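Local coordinates for protein beta-phosphoglucomutase (Clostridium difficile, PDB 4GIB) that probably interconverts beta-D-glucose 1-phosphate and beta-D-glucose 6-phosphate with the help of magnesium, as a phosphomutase of the HAD-like superfamily, at residues P119-E122 against S123-D127; N146-N149 against H150-I153. One frame throughout, in Å; residues are numbered along the deposited sequence.

How the contacts relate
Both contacts are local, each confined to one helix end and the loop beside it, and they follow one another along the chain without nesting or crossing. Contact 1 comes first, where residues 119-127 turn out of a loop into the opening turns of helix 121-130. The chain then runs through strand 134-137 and enters helix 144-151, most of which, with its exit, forms contact 2, inside the beta-alpha-beta unit that ends at strand 159-160. One contact therefore starts a helix and the other finishes one. Their centres lie about 15 Å apart, yet they meet: CD1 of Leu125 packs at 3.8 Å on CD1 of Ile153, joining helix 121-130 to the exit of helix 144-151 in this parallel-sheet, Rossmann-like HAD core.

Contact 1 of 2, residues P119-E122 against S123-D127; sequences PGIE and SLLID
Gly120, the N-cap residue of helix 121-130, offers its carbonyl O to Leu124 N at 3.1 Å, the first turn's i to i+4 bond. Its phi of 85° is positive, a value that favours glycine, and it lets the chain swing from the Pro119 loop into the helix; on the loop side, the carbonyl of Pro119 is bonded to Thr229. Ile121 follows with a shorter and straighter bond: its O takes Leu125 N at 2.8 Å, with an angle of 174° at the hydrogen. Its side chain carries the apolar part of the contact. With CG1 beside the backbone N (chi1 -62°), CG2 is anti to it and meets Leu125 CD1 at 3.9 Å, the two side chains crossing at a slant. Leu125 CG also sits 3.3 Å from Ile121 O, resting against the carbonyl that its own N-H bonds. Leu124 and Leu125 both reach Phe31 of strand 28-31, while Leu124 also packs on helix 234-247. Glu122, itself exposed, completes the series: Glu122 O accepts from Ile126 N at 3.0 Å, and Ile126 CG1 lies 3.3 Å from Glu122 O. The chemistry is thus that of an amphipathic helix start: three consecutive carbonyls satisfied by backbone N-H groups, with Ile121, Leu124 and Leu125 on the buried side and Glu122, Ser123 and Ile126 on the exposed one.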
ATOM      1  N   PRO A 119      11.405   9.999  -3.251  1.00 30.15           N
ATOM      2  CA  PRO A 119      12.116  10.511  -4.433  1.00 30.39           C
ATOM      3  C   PRO A 119      11.625   9.891  -5.738  1.00 29.35           C
ATOM      4  O   PRO A 119      11.438   8.673  -5.801  1.00 29.37           O
ATOM      5  CB  PRO A 119      13.568  10.085  -4.181  1.00 31.93           C
ATOM      6  CG  PRO A 119      13.676   9.900  -2.718  1.00 32.20           C
ATOM      7  CD  PRO A 119      12.331   9.495  -2.223  1.00 30.82           C
ATOM      8  N   GLY A 120      11.414  10.725  -6.761  1.00 29.02           N
ATOM      9  CA  GLY A 120      10.958  10.271  -8.074  1.00 27.50           C
ATOM     10  C   GLY A 120       9.454  10.095  -8.251  1.00 26.49           C
ATOM     11  O   GLY A 120       8.981   9.978  -9.372  1.00 27.12           O
ATOM     12  N   ILE A 121       8.688  10.107  -7.168  1.00 27.12           N
ATOM     13  CA  ILE A 121       7.234   9.871  -7.262  1.00 25.72           C
ATOM     14  C   ILE A 121       6.477  11.018  -7.915  1.00 28.07           C
ATOM     15  O   ILE A 121       5.677  10.787  -8.818  1.00 27.43           O
ATOM     16  CB  ILE A 121       6.634   9.550  -5.899  1.00 24.90           C
ATOM     17  CG1 ILE A 121       7.248   8.263  -5.365  1.00 23.00           C
ATOM     18  CG2 ILE A 121       5.088   9.387  -5.989  1.00 22.89           C
ATOM     19  CD1 ILE A 121       6.936   7.024  -6.230  1.00 27.13           C
ATOM     20  N   GLU A 122       6.713  12.252  -7.466  1.00 30.59           N
ATOM     21  CA  GLU A 122       6.061  13.408  -8.095  1.00 31.38           C
ATOM     22  C   GLU A 122       6.297  13.450  -9.587  1.00 29.77           C
ATOM     23  O   GLU A 122       5.378  13.703 -10.355  1.00 29.73           O
ATOM     24  CB  GLU A 122       6.550  14.734  -7.531  1.00 32.92           C
ATOM     25  CG  GLU A 122       5.826  15.219  -6.340  1.00 37.05           C
ATOM     26  CD  GLU A 122       6.172  16.665  -6.043  1.00 44.26           C
ATOM     27  OE1 GLU A 122       7.362  16.950  -5.761  1.00 42.83           O
ATOM     28  OE2 GLU A 122       5.247  17.513  -6.089  1.00 48.76           O
ATOM     29  N   SER A 123       7.542  13.242  -9.993  1.00 29.80           N
ATOM     30  CA  SER A 123       7.898  13.277 -11.419  1.00 28.65           C
ATOM     31  C   SER A 123       7.157  12.173 -12.163  1.00 27.23           C
ATOM     32  O   SER A 123       6.664  12.382 -13.272  1.00 28.73           O
ATOM     33  CB  SER A 123       9.405  13.144 -11.596  1.00 28.94           C
ATOM     34  OG  SER A 123       9.737  12.971 -12.954  1.00 31.98           O
ATOM     35  N   LEU A 124       7.059  10.998 -11.551  1.00 25.85           N
ATOM     36  CA  LEU A 124       6.317   9.900 -12.168  1.00 25.93           C
ATOM     37  C   LEU A 124       4.856  10.297 -12.282  1.00 23.72           C
ATOM     38  O   LEU A 124       4.266  10.200 -13.355  1.00 25.41           O
ATOM     39  CB  LEU A 124       6.430   8.598 -11.364  1.00 25.27           C
ATOM     40  CG  LEU A 124       5.776   7.376 -12.031  1.00 26.95           C
ATOM     41  CD1 LEU A 124       6.446   7.081 -13.388  1.00 29.29           C
ATOM     42  CD2 LEU A 124       5.830   6.157 -11.149  1.00 24.55           C
ATOM     43  N   LEU A 125       4.271  10.750 -11.183  1.00 23.82           N
ATOM     44  CA  LEU A 125       2.851  11.145 -11.185  1.00 23.35           C
ATOM     45  C   LEU A 125       2.550  12.122 -12.327  1.00 23.86           C
ATOM     46  O   LEU A 125       1.570  11.954 -13.037  1.00 23.14           O
ATOM     47  CB  LEU A 125       2.436  11.725  -9.831  1.00 23.29           C
ATOM     48  CG  LEU A 125       2.415  10.746  -8.644  1.00 23.65           C
ATOM     49  CD1 LEU A 125       2.146  11.491  -7.347  1.00 20.29           C
ATOM     50  CD2 LEU A 125       1.394   9.612  -8.839  1.00 25.54           C
ATOM     51  N   ILE A 126       3.409  13.122 -12.519  1.00 25.30           N
ATOM     52  CA  ILE A 126       3.242  14.070 -13.624  1.00 27.89           C
ATOM     53  C   ILE A 126       3.266  13.385 -15.001  1.00 28.95           C
ATOM     54  O   ILE A 126       2.327  13.543 -15.787  1.00 28.59           O
ATOM     55  CB  ILE A 126       4.345  15.138 -13.613  1.00 29.89           C
ATOM     56  CG1 ILE A 126       4.227  16.002 -12.350  1.00 30.83           C
ATOM     57  CG2 ILE A 126       4.271  15.979 -14.863  1.00 29.29           C
ATOM     58  CD1 ILE A 126       2.878  16.539 -12.130  1.00 27.58           C
ATOM     59  N   ASP A 127       4.333  12.635 -15.286  1.00 29.37           N
ATOM     60  CA  ASP A 127       4.460  11.931 -16.572  1.00 31.46           C
ATOM     61  C   ASP A 127       3.303  10.966 -16.875  1.00 30.30           C
ATOM     62  O   ASP A 127       2.900  10.836 -18.026  1.00 32.74           O
ATOM     63  CB  ASP A 127       5.796  11.173 -16.661  1.00 31.96           C
ATOM     64  CG  ASP A 127       6.995  12.104 -16.771  1.00 36.99           C
ATOM     65  OD1 ASP A 127       6.817  13.283 -17.157  1.00 45.08           O
ATOM     66  OD2 ASP A 127       8.121  11.655 -16.482  1.00 43.48           O
TER

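Contact 2 of 2, residues N146-N149 against H150-I153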
ATOM      1  N   ASN A 146      -6.136  11.243   4.328  1.00 27.75           N
ATOM      2  CA  ASN A 146      -5.458  12.179   5.221  1.00 29.40           C
ATOM      3  C   ASN A 146      -3.969  12.312   4.841  1.00 26.63           C
ATOM      4  O   ASN A 146      -3.428  13.412   4.771  1.00 28.02           O
ATOM      5  CB  ASN A 146      -5.615  11.724   6.690  1.00 30.76           C
ATOM      6  CG  ASN A 146      -5.133  12.781   7.703  1.00 37.62           C
ATOM      7  OD1 ASN A 146      -5.117  13.976   7.410  1.00 45.99           O
ATOM      8  ND2 ASN A 146      -4.762  12.335   8.903  1.00 41.88           N
ATOM      9  N   VAL A 147      -3.315  11.193   4.556  1.00 23.21           N
ATOM     10  CA  VAL A 147      -1.894  11.226   4.216  1.00 22.22           C
ATOM     11  C   VAL A 147      -1.617  11.942   2.884  1.00 22.47           C
ATOM     12  O   VAL A 147      -0.712  12.774   2.807  1.00 23.16           O
ATOM     13  CB  VAL A 147      -1.289   9.821   4.182  1.00 22.56           C
ATOM     14  CG1 VAL A 147       0.182   9.887   3.743  1.00 18.89           C
ATOM     15  CG2 VAL A 147      -1.424   9.155   5.540  1.00 19.70           C
ATOM     16  N   LEU A 148      -2.379  11.620   1.842  1.00 22.43           N
ATOM     17  CA  LEU A 148      -2.212  12.296   0.542  1.00 23.97           C
ATOM     18  C   LEU A 148      -2.425  13.806   0.633  1.00 24.38           C
ATOM     19  O   LEU A 148      -1.769  14.568  -0.089  1.00 26.04           O
ATOM     20  CB  LEU A 148      -3.164  11.743  -0.515  1.00 23.69           C
ATOM     21  CG  LEU A 148      -2.988  10.283  -0.902  1.00 23.19           C
ATOM     22  CD1 LEU A 148      -4.006   9.930  -1.965  1.00 20.30           C
ATOM     23  CD2 LEU A 148      -1.577  10.008  -1.362  1.00 23.57           C
ATOM     24  N   ASN A 149      -3.355  14.240   1.480  1.00 23.60           N
ATOM     25  CA  ASN A 149      -3.601  15.678   1.644  1.00 25.59           C
ATOM     26  C   ASN A 149      -2.417  16.389   2.321  1.00 25.50           C
ATOM     27  O   ASN A 149      -2.085  17.503   1.955  1.00 24.66           O
ATOM     28  CB  ASN A 149      -4.937  15.948   2.340  1.00 25.12           C
ATOM     29  CG  ASN A 149      -6.134  15.831   1.366  1.00 29.80           C
ATOM     30  OD1 ASN A 149      -6.913  14.886   1.441  1.00 28.57           O
ATOM     31  ND2 ASN A 149      -6.241  16.778   0.425  1.00 28.57           N
ATOM     32  N   HIS A 150      -1.789  15.726   3.287  1.00 24.75           N
ATOM     33  CA  HIS A 150      -0.562  16.239   3.939  1.00 24.21           C
ATOM     34  C   HIS A 150       0.637  16.284   2.976  1.00 23.96           C
ATOM     35  O   HIS A 150       1.487  17.179   3.064  1.00 21.89           O
ATOM     36  CB  HIS A 150      -0.209  15.369   5.137  1.00 23.39           C
ATOM     37  CG  HIS A 150      -1.006  15.684   6.354  1.00 23.11           C
ATOM     38  ND1 HIS A 150      -2.219  15.090   6.626  1.00 23.07           N
ATOM     39  CD2 HIS A 150      -0.778  16.560   7.361  1.00 21.04           C
ATOM     40  CE1 HIS A 150      -2.682  15.558   7.775  1.00 19.53           C
ATOM     41  NE2 HIS A 150      -1.833  16.460   8.232  1.00 21.65           N
ATOM     42  N   LEU A 151       0.712  15.292   2.085  1.00 22.68           N
ATOM     43  CA  LEU A 151       1.742  15.260   1.067  1.00 21.75           C
ATOM     44  C   LEU A 151       1.448  16.353   0.042  1.00 23.60           C
ATOM     45  O   LEU A 151       2.360  16.879  -0.593  1.00 24.20           O
ATOM     46  CB  LEU A 151       1.758  13.921   0.362  1.00 20.78           C
ATOM     47  CG  LEU A 151       2.139  12.694   1.173  1.00 20.59           C
ATOM     48  CD1 LEU A 151       1.801  11.447   0.373  1.00 18.87           C
ATOM     49  CD2 LEU A 151       3.620  12.753   1.571  1.00 14.58           C
ATOM     50  N   GLY A 152       0.167  16.685  -0.105  1.00 25.18           N
ATOM     51  CA  GLY A 152      -0.291  17.735  -1.038  1.00 27.44           C
ATOM     52  C   GLY A 152      -0.590  17.252  -2.452  1.00 27.19           C
ATOM     53  O   GLY A 152      -0.744  18.061  -3.359  1.00 28.45           O
ATOM     54  N   ILE A 153      -0.707  15.939  -2.628  1.00 27.57           N
ATOM     55  CA  ILE A 153      -0.934  15.348  -3.955  1.00 28.51           C
ATOM     56  C   ILE A 153      -2.251  14.590  -4.133  1.00 28.91           C
ATOM     57  O   ILE A 153      -2.359  13.790  -5.053  1.00 29.62           O
ATOM     58  CB  ILE A 153       0.210  14.367  -4.345  1.00 26.80           C
ATOM     59  CG1 ILE A 153       0.309  13.209  -3.347  1.00 27.43           C
ATOM     60  CG2 ILE A 153       1.520  15.105  -4.466  1.00 28.01           C
ATOM     61  CD1 ILE A 153       1.382  12.179  -3.681  1.00 23.61           C
TER
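His150 packs back against Asn146 one turn earlier, just before helix 144-151 ends in a Schellman motif. At the start of the side chain, His150 CB lies 3.5 Å from Val147 O. CG, placed beside the backbone N by a chi1 of -80°, turns the ring toward the preceding turn, where ND1 donates to Asn146 O at 2.8 Å. That oxygen lies close to the ring plane, and the bond is nearly straight at 169°, which should help fix the rotation of the imidazole. Seen from the carbonyl, however, ND1 stands well above its plane, while His150 N reaches Asn146 O at 3.2 Å from the opposite face, so one acceptor takes two donors. Further out, His150 CE1 comes within 2.9 Å of Asn146 OD1, with amide and ring planes 69° apart, and NE2, the far ring nitrogen, is 4.2 Å from Asn146 OD1. Asp110 holds ND2 of that amide and also touches His150. On the buried side, Val147 and Leu151 lie side by side, and Leu148, Val147 and Leu151 pack on helix 33-37, which includes the predicted substrate-binding residue Leu33. Gly152 supplies the positive phi of the motif, and beyond it Ile153 N closes the helix end on Leu148 O at 3.1 Å.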